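Local coordinates for pyrroline carboxylate reductase (Plasmodium falciparum, PDB 2RCY) that catalyses the reduction of pyrroline-5-carboxylate to proline, the last step of proline biosynthesis, and is bound here to NADP, at the interface of chains A and B. Residues are numbered along the deposited sequence; one frame, centred on the assembly and turned at random. Chains: chain A/B, Pyrroline carboxylate reductase.

Contact 1: the interface of chains A and B. Residues chain A 219-220, 223; chain B 116, 167-168, 170-171, 174.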
loop_
_atom_site.group_PDB
_atom_site.type_symbol
_atom_site.label_atom_id
_atom_site.label_comp_id
_atom_site.label_asym_id
_atom_site.label_seq_id
_atom_site.Cartn_x
_atom_site.Cartn_y
_atom_site.Cartn_z
ATOM N N LEU A 219 8.362 23.322 -20.207
ATOM C CA LEU A 219 7.564 22.899 -21.352
ATOM C C LEU A 219 6.339 22.115 -20.891
ATOM O O LEU A 219 5.266 22.215 -21.490
ATOM C CB LEU A 219 8.406 22.058 -22.321
ATOM C CG LEU A 219 9.574 22.738 -23.045
ATOM C CD1 LEU A 219 10.455 21.706 -23.725
ATOM C CD2 LEU A 219 9.090 23.770 -24.055
ATOM N N LYS A 220 6.517 21.344 -19.819
ATOM C CA LYS A 220 5.437 20.599 -19.178
ATOM C C LYS A 220 4.445 21.548 -18.508
ATOM O O LYS A 220 3.231 21.343 -18.588
ATOM C CB LYS A 220 6.017 19.639 -18.138
ATOM C CG LYS A 220 5.024 18.627 -17.572
ATOM C CD LYS A 220 5.088 18.578 -16.048
ATOM C CE LYS A 220 6.492 18.324 -15.535
ATOM N NZ LYS A 220 6.571 18.475 -14.064
ATOM N N ILE A 223 1.768 23.429 -20.759
ATOM C CA ILE A 223 0.607 22.644 -21.176
ATOM C C ILE A 223 -0.516 22.661 -20.132
ATOM O O ILE A 223 -1.690 22.489 -20.468
ATOM C CB ILE A 223 1.022 21.197 -21.526
ATOM C CG1 ILE A 223 1.916 21.212 -22.763
ATOM C CG2 ILE A 223 -0.192 20.306 -21.784
ATOM C CD1 ILE A 223 2.532 19.901 -23.070
ATOM N N THR B 116 0.736 21.914 -27.942
ATOM C CA THR B 116 1.817 22.901 -28.067
ATOM C C THR B 116 2.921 22.598 -29.102
ATOM O O THR B 116 3.476 23.535 -29.674
ATOM C CB THR B 116 2.462 23.245 -26.700
ATOM O OG1 THR B 116 3.048 22.073 -26.121
ATOM C CG2 THR B 116 1.433 23.826 -25.743
ATOM N N GLY B 167 -3.948 16.208 -26.661
ATOM C CA GLY B 167 -3.817 17.533 -26.053
ATOM C C GLY B 167 -2.974 17.548 -24.791
ATOM O O GLY B 167 -2.082 18.390 -24.642
ATOM N N CYS B 168 -3.260 16.616 -23.882
ATOM C CA CYS B 168 -2.534 16.499 -22.615
ATOM C C CYS B 168 -1.249 15.706 -22.782
ATOM O O CYS B 168 -0.303 15.866 -22.007
ATOM C CB CYS B 168 -3.398 15.810 -21.564
ATOM S SG CYS B 168 -4.991 16.556 -21.304
ATOM N N PRO B 170 1.590 15.632 -24.480
ATOM C CA PRO B 170 2.969 16.112 -24.377
ATOM C C PRO B 170 3.465 16.218 -22.938
ATOM O O PRO B 170 4.628 15.917 -22.673
ATOM C CB PRO B 170 2.915 17.492 -25.045
ATOM C CG PRO B 170 1.750 17.429 -25.950
ATOM C CD PRO B 170 0.747 16.582 -25.231
ATOM N N ALA B 171 2.581 16.618 -22.024
ATOM C CA ALA B 171 2.917 16.724 -20.601
ATOM C C ALA B 171 3.309 15.377 -19.990
ATOM O O ALA B 171 4.196 15.317 -19.137
ATOM C CB ALA B 171 1.770 17.345 -19.830
ATOM N N TYR B 174 6.763 14.778 -21.540
ATOM C CA TYR B 174 7.748 15.653 -20.897
ATOM C C TYR B 174 8.186 15.111 -19.542
ATOM O O TYR B 174 9.377 15.115 -19.230
ATOM C CB TYR B 174 7.228 17.086 -20.738
ATOM C CG TYR B 174 7.033 17.849 -22.033
ATOM C CD1 TYR B 174 7.921 17.710 -23.101
ATOM C CD2 TYR B 174 5.969 18.734 -22.176
ATOM C CE1 TYR B 174 7.735 18.418 -24.284
ATOM C CE2 TYR B 174 5.780 19.445 -23.346
ATOM C CZ TYR B 174 6.660 19.287 -24.395
ATOM O OH TYR B 174 6.448 20.003 -25.551
#
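The last turn of helix 216-223 of chain A packs on the start of helix 169-186 of chain B, within the helical region through which pyrroline-5-carboxylate reductases dimerise. A:Ile223 and B:Tyr174 carry most of the contact and hide 60 and 42 Å² respectively.

The phenol ring of B:Tyr174 lies alongside the chain A helix. A:Leu219 covers one face through its beta-carbon rather than its branched end: CB stands 3.9 Å from the centroid of the B:Tyr174 ring, in a CH-pi contact displaced toward the rim. The carbonyl oxygen of B:Pro170, one helical turn back, lies over the rim of the opposite face, and the ring is thus bracketed by its own helix and by the partner. Its CD2-CE2 side faces the helix backbone, with CD2 of B:Tyr174 3.6 Å from CA of A:Lys220. The ring reaches this place because its CG is turned away from the carbonyl carbon of its own residue (chi1 -68°).

A:Lys220 adds the aliphatic base of its side chain. Its CB meets CB of B:Tyr174 at 3.8 Å, and CG passes the carbonyl oxygen of B:Ala171 at the same separation.

A:Ile223 points its longer branch into the angle between B:Pro170, B:Ala171 and B:Tyr174. That branch is extended (chi2 172°), which carries the terminal CD1 to 3.3 Å from CE2 of B:Tyr174. An even nearer approach to the ring of B:Pro170 is too short to be trusted. The other methyl, CG2, is directed toward B:Gly167 and the CB of B:Ala171. A:Ile223 also lines an NADP pocket, and here it adjoins a threonine of the 3-10 helix 116-120 of chain B: CG1 of A:Ile223 lies 3.6 Å from the hydroxyl OG1 of B:Thr116.

Contact 2: the interface of chains A and B. Residues chain A 92-93, 163, 168, 253, 256-257, 260; chain B 229.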
loop_
_atom_site.group_PDB
_atom_site.type_symbol
_atom_site.label_atom_id
_atom_site.label_comp_id
_atom_site.label_asym_id
_atom_site.label_seq_id
_atom_site.Cartn_x
_atom_site.Cartn_y
_atom_site.Cartn_z
ATOM N N GLY A 92 26.008 -6.936 -22.946
ATOM C CA GLY A 92 25.576 -6.176 -21.779
ATOM C C GLY A 92 26.219 -6.668 -20.499
ATOM O O GLY A 92 26.297 -7.875 -20.256
ATOM N N GLY A 93 26.686 -5.727 -19.685
ATOM C CA GLY A 93 27.303 -6.046 -18.403
ATOM C C GLY A 93 28.798 -6.291 -18.479
ATOM O O GLY A 93 29.548 -5.826 -17.619
ATOM N N THR A 163 23.627 2.050 -20.511
ATOM C CA THR A 163 22.965 0.840 -21.003
ATOM C C THR A 163 21.498 0.824 -20.574
ATOM O O THR A 163 20.614 0.521 -21.372
ATOM C CB THR A 163 23.670 -0.440 -20.484
ATOM O OG1 THR A 163 25.061 -0.401 -20.830
ATOM C CG2 THR A 163 23.041 -1.698 -21.072
ATOM N N CYS A 168 18.492 -0.208 -22.974
ATOM C CA CYS A 168 17.202 -0.735 -22.519
ATOM C C CYS A 168 16.039 0.206 -22.808
ATOM O O CYS A 168 14.884 -0.223 -22.853
ATOM C CB CYS A 168 17.241 -1.022 -21.021
ATOM S SG CYS A 168 18.470 -2.213 -20.528
ATOM N N ALA A 253 17.798 -1.813 -13.760
ATOM C CA ALA A 253 18.557 -2.238 -14.932
ATOM C C ALA A 253 20.047 -1.924 -14.769
ATOM O O ALA A 253 20.901 -2.737 -15.126
ATOM C CB ALA A 253 18.000 -1.584 -16.187
ATOM N N LYS A 256 21.688 -4.437 -12.533
ATOM C CA LYS A 256 21.818 -5.722 -13.218
ATOM C C LYS A 256 23.030 -5.721 -14.151
ATOM O O LYS A 256 23.736 -6.726 -14.258
ATOM C CB LYS A 256 20.532 -6.066 -13.982
ATOM C CG LYS A 256 20.583 -7.354 -14.808
ATOM C CD LYS A 256 20.679 -8.610 -13.943
ATOM C CE LYS A 256 20.741 -9.857 -14.806
ATOM N NZ LYS A 256 20.687 -11.107 -14.006
ATOM N N SER A 257 23.264 -4.586 -14.810
ATOM C CA SER A 257 24.448 -4.390 -15.643
ATOM C C SER A 257 25.734 -4.483 -14.815
ATOM O O SER A 257 26.725 -5.065 -15.259
ATOM C CB SER A 257 24.370 -3.041 -16.363
ATOM O OG SER A 257 25.481 -2.844 -17.220
HETATM N N MSE A 260 26.296 -8.262 -13.455
HETATM C CA MSE A 260 26.933 -9.064 -14.496
HETATM C C MSE A 260 28.377 -8.603 -14.699
HETATM O O MSE A 260 29.227 -9.375 -15.151
HETATM C CB MSE A 260 26.149 -8.963 -15.808
HETATM C CG MSE A 260 24.697 -9.418 -15.702
HETATM SE SE MSE A 260 23.602 -8.884 -17.229
HETATM C CE MSE A 260 23.988 -10.380 -18.418
ATOM N N ILE B 229 19.597 -7.497 -19.023
ATOM C CA ILE B 229 19.436 -6.254 -18.268
ATOM C C ILE B 229 18.038 -5.644 -18.425
ATOM O O ILE B 229 17.419 -5.227 -17.441
ATOM C CB ILE B 229 20.518 -5.223 -18.693
ATOM C CG1 ILE B 229 21.921 -5.824 -18.535
ATOM C CG2 ILE B 229 20.389 -3.926 -17.899
ATOM C CD1 ILE B 229 23.005 -5.098 -19.310
#
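B:Ile229, the first residue of helix 229-239, plugs into a recess on chain A and hides 102 Å² there. The walls come from the C-terminal helix 242-260, from helix 159-167 with the following A:Cys168, and from the loop carrying A:Gly92 and A:Gly93.

Van der Waals contacts between alkyl groups dominate, and the two branches of the isoleucine divide the recess. The longer branch goes toward the glycines, with CD1 of B:Ile229 3.7 Å from CA of A:Gly92. Since neither glycine bears a side chain, the methyl can come right up to the loop backbone. On other sides of this methyl stand CG2 of A:Thr163, 3.8 Å from CD1 of B:Ile229 with the two side chains at about a right angle, and CB of A:Ser257. The methyl of A:Thr163 is placed for this by a chi1 of -55°, which sets CG2 anti to the backbone N and OG1 anti to the carbonyl carbon, beside the backbone N. The short branch, CG2, diverges from the longer one and meets CB of A:Ala253 at 3.8 Å. Nearer the backbone, CA of B:Ile229 rests on CG of A:Lys256, whose chain bends at chi2 (68°) before running on.

The sulfur of A:Cys168 and the selenium of selenomethionine A:Met260, which stands in for the methionine sulfur, complete the lining. SG of A:Cys168 lies 3.7 Å from CG2 of B:Ile229. A:Met260 passes obliquely, its SE 3.7 Å from CG1 of B:Ile229.

Within chain A, a weak hydrogen bond, 3.6 Å long, ties SG of A:Cys168 back to the carbonyl oxygen O of A:Thr163 in the same segment and may help to hold the sulfur beside the isoleucine.

By burying the start of a partner helix against three segments of chain A, the site ties the subunits together; because A:Gly92 binds NADP, it may also steady the edge of the cofactor pocket through the neighbouring subunit.

The C-alpha centres of contact 1 and contact 2 lie about 31 Å apart along the A-B dimer interface. The end of helix 159-167 and Cys168 border both patches, from chain B in contact 1, where Cys168 is marginal, and from chain A in contact 2. The inserted segments, helix 216-223 and the start of helix 229-239, follow one another in sequence. Two-fold symmetry gives each subunit both contacts, so every chain meets consecutive segments of its partner. NADP-binding residues occur in each patch, so the dimer contacts border the cofactor site and may help to shape it. The deposited assembly of ten copies contains several such dimers.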